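Local coordinates for UDP-glucose 6-dehydrogenase (Pyrobaculum islandicum, PDB 3VTF), which probably oxidises UDP-glucose to UDP-glucuronate in two successive NAD-dependent steps, and binds UDP-glucose, at residues L177-A182 against L341-N346. Numbering follows the deposited sequence.
With UPG (uridine-5'-diphosphate-glucose), chain B.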
# COMPACT_ATOMS: atom_id res chain seq x y z
N LEU A 177 4.14 -17.99 -4.15
CA LEU A 177 4.83 -18.17 -5.41
C LEU A 177 4.18 -17.23 -6.46
O LEU A 177 2.97 -17.23 -6.59
CB LEU A 177 4.62 -19.63 -5.92
CG LEU A 177 5.22 -20.72 -4.95
CD1 LEU A 177 5.34 -22.00 -5.77
CD2 LEU A 177 6.60 -20.34 -4.35
N ARG A 178 4.98 -16.57 -7.28
CA ARG A 178 4.40 -15.92 -8.49
C ARG A 178 4.66 -16.76 -9.73
O ARG A 178 5.78 -17.31 -9.96
CB ARG A 178 4.93 -14.50 -8.72
CG ARG A 178 5.09 -13.74 -7.45
CD ARG A 178 5.71 -12.38 -7.71
NE ARG A 178 7.14 -12.44 -7.99
CZ ARG A 178 8.10 -12.63 -7.10
NH1 ARG A 178 7.82 -12.79 -5.81
NH2 ARG A 178 9.36 -12.65 -7.51
N GLU A 179 3.64 -16.82 -10.57
CA GLU A 179 3.84 -17.47 -11.84
C GLU A 179 4.93 -16.74 -12.60
O GLU A 179 5.05 -15.48 -12.49
CB GLU A 179 2.57 -17.42 -12.66
CG GLU A 179 1.80 -18.70 -12.69
CD GLU A 179 0.68 -18.65 -13.75
OE1 GLU A 179 0.96 -18.79 -14.98
OE2 GLU A 179 -0.45 -18.51 -13.31
N GLY A 180 5.74 -17.48 -13.34
CA GLY A 180 6.86 -16.81 -14.00
C GLY A 180 8.12 -16.76 -13.22
O GLY A 180 9.20 -16.79 -13.80
N SER A 181 8.04 -16.75 -11.89
CA SER A 181 9.26 -16.90 -11.09
C SER A 181 9.04 -17.93 -9.90
O SER A 181 9.52 -17.73 -8.84
CB SER A 181 9.71 -15.55 -10.58
OG SER A 181 8.65 -14.88 -9.89
N ALA A 182 8.24 -18.97 -10.12
CA ALA A 182 7.77 -19.77 -8.99
C ALA A 182 8.96 -20.55 -8.34
O ALA A 182 9.03 -20.73 -7.13
CB ALA A 182 6.75 -20.73 -9.52
N LEU A 341 -2.18 -11.34 -24.78
CA LEU A 341 -3.33 -12.05 -24.33
C LEU A 341 -2.99 -12.77 -23.02
O LEU A 341 -3.89 -13.05 -22.25
CB LEU A 341 -3.73 -13.09 -25.38
CG LEU A 341 -4.20 -12.50 -26.70
CD1 LEU A 341 -4.36 -13.57 -27.77
CD2 LEU A 341 -5.50 -11.70 -26.55
N ALA A 342 -1.73 -13.19 -22.83
CA ALA A 342 -1.32 -13.76 -21.54
C ALA A 342 -1.61 -12.74 -20.43
O ALA A 342 -1.52 -11.54 -20.67
CB ALA A 342 0.17 -14.09 -21.52
N PHE A 343 -1.90 -13.19 -19.21
CA PHE A 343 -2.33 -12.26 -18.15
C PHE A 343 -1.17 -11.42 -17.62
O PHE A 343 -1.37 -10.36 -17.01
CB PHE A 343 -3.02 -13.03 -17.00
CG PHE A 343 -2.09 -13.57 -15.93
CD1 PHE A 343 -1.86 -12.87 -14.79
CD2 PHE A 343 -1.58 -14.83 -16.04
CE1 PHE A 343 -1.10 -13.39 -13.75
CE2 PHE A 343 -0.80 -15.37 -15.04
CZ PHE A 343 -0.55 -14.66 -13.88
N LYS A 344 0.04 -11.89 -17.88
CA LYS A 344 1.24 -11.09 -17.72
C LYS A 344 2.34 -11.67 -18.62
O LYS A 344 2.12 -12.76 -19.23
CB LYS A 344 1.73 -11.10 -16.30
CG LYS A 344 2.02 -12.52 -15.80
CD LYS A 344 2.61 -12.34 -14.44
CE LYS A 344 3.38 -13.58 -14.08
NZ LYS A 344 3.79 -13.40 -12.67
N PRO A 345 3.50 -10.96 -18.76
CA PRO A 345 4.55 -11.46 -19.65
C PRO A 345 5.16 -12.79 -19.17
O PRO A 345 5.22 -13.09 -17.97
CB PRO A 345 5.64 -10.36 -19.58
CG PRO A 345 4.88 -9.10 -19.22
CD PRO A 345 3.89 -9.63 -18.19
N ASN A 346 5.63 -13.58 -20.15
CA ASN A 346 6.33 -14.80 -19.82
C ASN A 346 5.48 -15.92 -19.15
O ASN A 346 5.88 -16.59 -18.16
CB ASN A 346 7.59 -14.47 -19.03
CG ASN A 346 8.67 -15.48 -19.31
OD1 ASN A 346 8.72 -16.06 -20.43
ND2 ASN A 346 9.50 -15.77 -18.30
N1 UPG B . 0.09 -6.21 -12.42
C2 UPG B . -0.23 -4.84 -12.68
N3 UPG B . 0.57 -3.88 -12.21
C4 UPG B . 1.65 -4.22 -11.42
C5 UPG B . 2.01 -5.57 -11.10
C6 UPG B . 1.14 -6.56 -11.61
O2 UPG B . -1.25 -4.52 -13.38
O4 UPG B . 2.36 -3.26 -10.94
C1C UPG B . -0.87 -7.19 -12.96
C2C UPG B . -0.13 -8.22 -13.80
O2C UPG B . -0.03 -7.84 -15.17
C3C UPG B . -1.03 -9.47 -13.64
C4C UPG B . -1.60 -9.34 -12.23
O4C UPG B . -1.32 -7.98 -11.83
O3C UPG B . -2.17 -9.36 -14.52
C5C UPG B . -0.94 -10.29 -11.20
O5C UPG B . 0.47 -10.27 -11.43
PA UPG B . 1.48 -11.23 -10.48
O1A UPG B . 1.41 -10.78 -8.99
O2A UPG B . 2.82 -11.40 -11.24
O3A UPG B . 0.81 -12.66 -10.81
PB UPG B . 0.52 -13.97 -9.87
O1B UPG B . 1.32 -15.12 -10.45
O2B UPG B . -1.02 -13.96 -10.09
O3B UPG B . 1.06 -13.78 -8.39
C1' UPG B . 0.16 -13.38 -7.31
C2' UPG B . 1.02 -12.85 -6.19
C3' UPG B . 1.77 -14.04 -5.56
C4' UPG B . 0.71 -15.07 -5.10
C5' UPG B . -0.02 -15.62 -6.39
C6' UPG B . -1.16 -16.63 -6.15
O2' UPG B . 1.95 -12.01 -6.98
O3' UPG B . 2.51 -13.54 -4.46
O4' UPG B . 1.43 -16.18 -4.51
O5' UPG B . -0.70 -14.43 -6.88
O6' UPG B . -1.78 -16.39 -4.86
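K344 reaches across to the backbone of E179, and UDP-glucose lies along both residues. K344 CB stands 3.9 Å from the ribose hydroxyl O2C of UPG. CG, held between the backbone N and the carbonyl carbon (chi1 58°), covers the centre of one face of the F343 ring, 3.7 Å above its plane. From there the chain runs extended: CD passes 3.3 Å from UPG O2A, CE closes on E179 O, and NZ donates to UPG O2A at 2.6 Å and to E179 O. The latter bond is modelled very short, so its exact length is doubtful. The ammonium thus ties the alpha-phosphate to one loop, while E179 N gives its hydrogen to UPG O1B of the beta-phosphate at 2.9 Å. E179 CD lies at the ring edge, 3.8 Å from F343 CE2, with carboxylate and ring planes 60° apart; F343 O accepts a hydrogen bond from UPG O3C at 2.8 Å. With an alanine at F343, the K344 chain would lose the ring under its CG and is likely to swing more freely away from the phosphate, and a gap would probably open beside the E179 carboxylate. The contact bridges the cleft between the NAD-binding and UDP-binding domains, joining the loop between strand 169-172 and helix 182-187 to the one between strand 335-339 and helix 354-364.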